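Local coordinates for ribonucleoside-diphosphate reductase small chain 2 (Saccharomyces cerevisiae, PDB 1JK0), which helps supply DNA precursors as a small subunit of ribonucleotide reductase, and is required for its partner small subunit to fold and to assemble with the large subunits, at residues F116-Q120 with A222-F226. Residue numbers count along the deposited sequence, not the author numbering.
Sequences FYGFQ and AYTDF
Two long, roughly antiparallel helices, 111-138 and 207-232, meet in the buried interior of the all-helical small subunit through aromatic side chains. Segments 116-120 and 222-226 are helical throughout; their axes cross at -150°, 11.6 Å apart at closest, a wide spacing that flat, apolar phenylalanine rings can fill. Register is set by Phe116 opposite Phe226 (CA to CA 8.6 Å) and Gln120 opposite Tyr223 (CA to CA 7.2 Å). Phe116 and Phe226, both with chi1 t, reach across from the two helices and stack face to face, centroids 3.9 Å apart and planes at 5°; Phe226 CB lies 4.0 Å from the Phe116 centroid and Phe116 CB 4.3 Å from that of Phe226, reciprocal CH-pi contacts. Both helices belong to the ferritin-like helical bundle of this family. Tyr117, chi1 m, offers its broad face to the edge of Phe226 in a T-shaped pair (centroids 5.3 Å, planes 89°), completing an aromatic cluster. One turn along, Gln120 extends (chi1 and chi2 t), long enough to lay Gln120 CG 3.5 Å from the centroid of the Tyr223 ring (chi1 m), with Gln120 CD 3.6 Å from Tyr223 CG, while Phe116 CZ approaches Tyr223 CD2 at 3.8 Å. Glu186 of helix 175-188 touches both Gln120 and Tyr223.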
loop_
_atom_site.group_PDB
_atom_site.type_symbol
_atom_site.label_atom_id
_atom_site.label_comp_id
_atom_site.label_asym_id
_atom_site.label_seq_id
_atom_site.Cartn_x
_atom_site.Cartn_y
_atom_site.Cartn_z
ATOM N N PHE B 116 -6.997 2.150 7.045
ATOM C CA PHE B 116 -7.363 0.966 7.807
ATOM C C PHE B 116 -7.322 -0.264 6.898
ATOM O O PHE B 116 -6.788 -1.307 7.278
ATOM C CB PHE B 116 -8.759 1.119 8.435
ATOM C CG PHE B 116 -9.188 -0.076 9.252
ATOM C CD1 PHE B 116 -9.513 -1.280 8.638
ATOM C CD2 PHE B 116 -9.181 -0.020 10.637
ATOM C CE1 PHE B 116 -9.818 -2.410 9.394
ATOM C CE2 PHE B 116 -9.479 -1.140 11.401
ATOM C CZ PHE B 116 -9.796 -2.339 10.777
ATOM N N TYR B 117 -7.879 -0.122 5.697
ATOM C CA TYR B 117 -7.921 -1.214 4.730
ATOM C C TYR B 117 -6.548 -1.647 4.243
ATOM O O TYR B 117 -6.274 -2.846 4.134
ATOM C CB TYR B 117 -8.807 -0.833 3.533
ATOM C CG TYR B 117 -10.277 -1.057 3.814
ATOM C CD1 TYR B 117 -10.694 -2.192 4.521
ATOM C CD2 TYR B 117 -11.245 -0.157 3.376
ATOM C CE1 TYR B 117 -12.023 -2.424 4.786
ATOM C CE2 TYR B 117 -12.596 -0.388 3.636
ATOM C CZ TYR B 117 -12.980 -1.525 4.341
ATOM O OH TYR B 117 -14.314 -1.804 4.589
ATOM N N GLY B 118 -5.692 -0.674 3.945
ATOM C CA GLY B 118 -4.355 -0.993 3.492
ATOM C C GLY B 118 -3.618 -1.793 4.556
ATOM O O GLY B 118 -2.750 -2.625 4.247
ATOM N N PHE B 119 -3.974 -1.547 5.814
ATOM C CA PHE B 119 -3.335 -2.228 6.925
ATOM C C PHE B 119 -3.860 -3.637 7.032
ATOM O O PHE B 119 -3.107 -4.588 7.271
ATOM C CB PHE B 119 -3.624 -1.511 8.230
ATOM C CG PHE B 119 -2.629 -1.796 9.298
ATOM C CD1 PHE B 119 -1.399 -1.167 9.285
ATOM C CD2 PHE B 119 -2.902 -2.710 10.295
ATOM C CE1 PHE B 119 -0.445 -1.440 10.261
ATOM C CE2 PHE B 119 -1.948 -2.989 11.281
ATOM C CZ PHE B 119 -0.717 -2.352 11.258
ATOM N N GLN B 120 -5.167 -3.768 6.869
ATOM C CA GLN B 120 -5.796 -5.068 6.944
ATOM C C GLN B 120 -5.230 -6.021 5.898
ATOM O O GLN B 120 -4.777 -7.098 6.256
ATOM C CB GLN B 120 -7.306 -4.931 6.793
ATOM C CG GLN B 120 -8.032 -6.232 6.809
ATOM C CD GLN B 120 -9.504 -6.045 6.647
ATOM O OE1 GLN B 120 -10.227 -6.990 6.354
ATOM N NE2 GLN B 120 -9.971 -4.818 6.843
ATOM N N ALA B 222 -11.493 -7.181 15.002
ATOM C CA ALA B 222 -11.419 -5.759 14.670
ATOM C C ALA B 222 -11.829 -5.538 13.224
ATOM O O ALA B 222 -12.632 -4.657 12.940
ATOM C CB ALA B 222 -10.018 -5.232 14.881
ATOM N N TYR B 223 -11.288 -6.329 12.301
ATOM C CA TYR B 223 -11.658 -6.155 10.899
ATOM C C TYR B 223 -13.175 -6.327 10.721
ATOM O O TYR B 223 -13.761 -5.719 9.821
ATOM C CB TYR B 223 -10.907 -7.143 9.985
ATOM C CG TYR B 223 -9.395 -7.101 10.076
ATOM C CD1 TYR B 223 -8.642 -8.237 9.792
ATOM C CD2 TYR B 223 -8.716 -5.952 10.473
ATOM C CE1 TYR B 223 -7.263 -8.238 9.907
ATOM C CE2 TYR B 223 -7.332 -5.942 10.586
ATOM C CZ TYR B 223 -6.616 -7.091 10.307
ATOM O OH TYR B 223 -5.251 -7.129 10.457
ATOM N N THR B 224 -13.815 -7.146 11.560
ATOM C CA THR B 224 -15.265 -7.335 11.435
ATOM C C THR B 224 -15.957 -6.098 11.992
ATOM O O THR B 224 -16.871 -5.554 11.372
ATOM C CB THR B 224 -15.772 -8.602 12.190
ATOM O OG1 THR B 224 -15.126 -9.774 11.675
ATOM C CG2 THR B 224 -17.281 -8.773 11.983
ATOM N N ASP B 225 -15.505 -5.652 13.160
ATOM C CA ASP B 225 -16.053 -4.452 13.785
ATOM C C ASP B 225 -15.999 -3.276 12.840
ATOM O O ASP B 225 -16.949 -2.515 12.737
ATOM C CB ASP B 225 -15.266 -4.062 15.028
ATOM C CG ASP B 225 -15.938 -4.488 16.300
ATOM O OD1 ASP B 225 -17.191 -4.508 16.320
ATOM O OD2 ASP B 225 -15.216 -4.781 17.283
ATOM N N PHE B 226 -14.871 -3.112 12.161
ATOM C CA PHE B 226 -14.721 -1.986 11.259
ATOM C C PHE B 226 -15.903 -1.896 10.316
ATOM O O PHE B 226 -16.349 -0.797 9.982
ATOM C CB PHE B 226 -13.418 -2.070 10.453
ATOM C CG PHE B 226 -13.125 -0.827 9.673
ATOM C CD1 PHE B 226 -12.909 0.383 10.326
ATOM C CD2 PHE B 226 -13.132 -0.843 8.286
ATOM C CE1 PHE B 226 -12.712 1.561 9.614
ATOM C CE2 PHE B 226 -12.938 0.327 7.559
ATOM C CZ PHE B 226 -12.728 1.535 8.232
#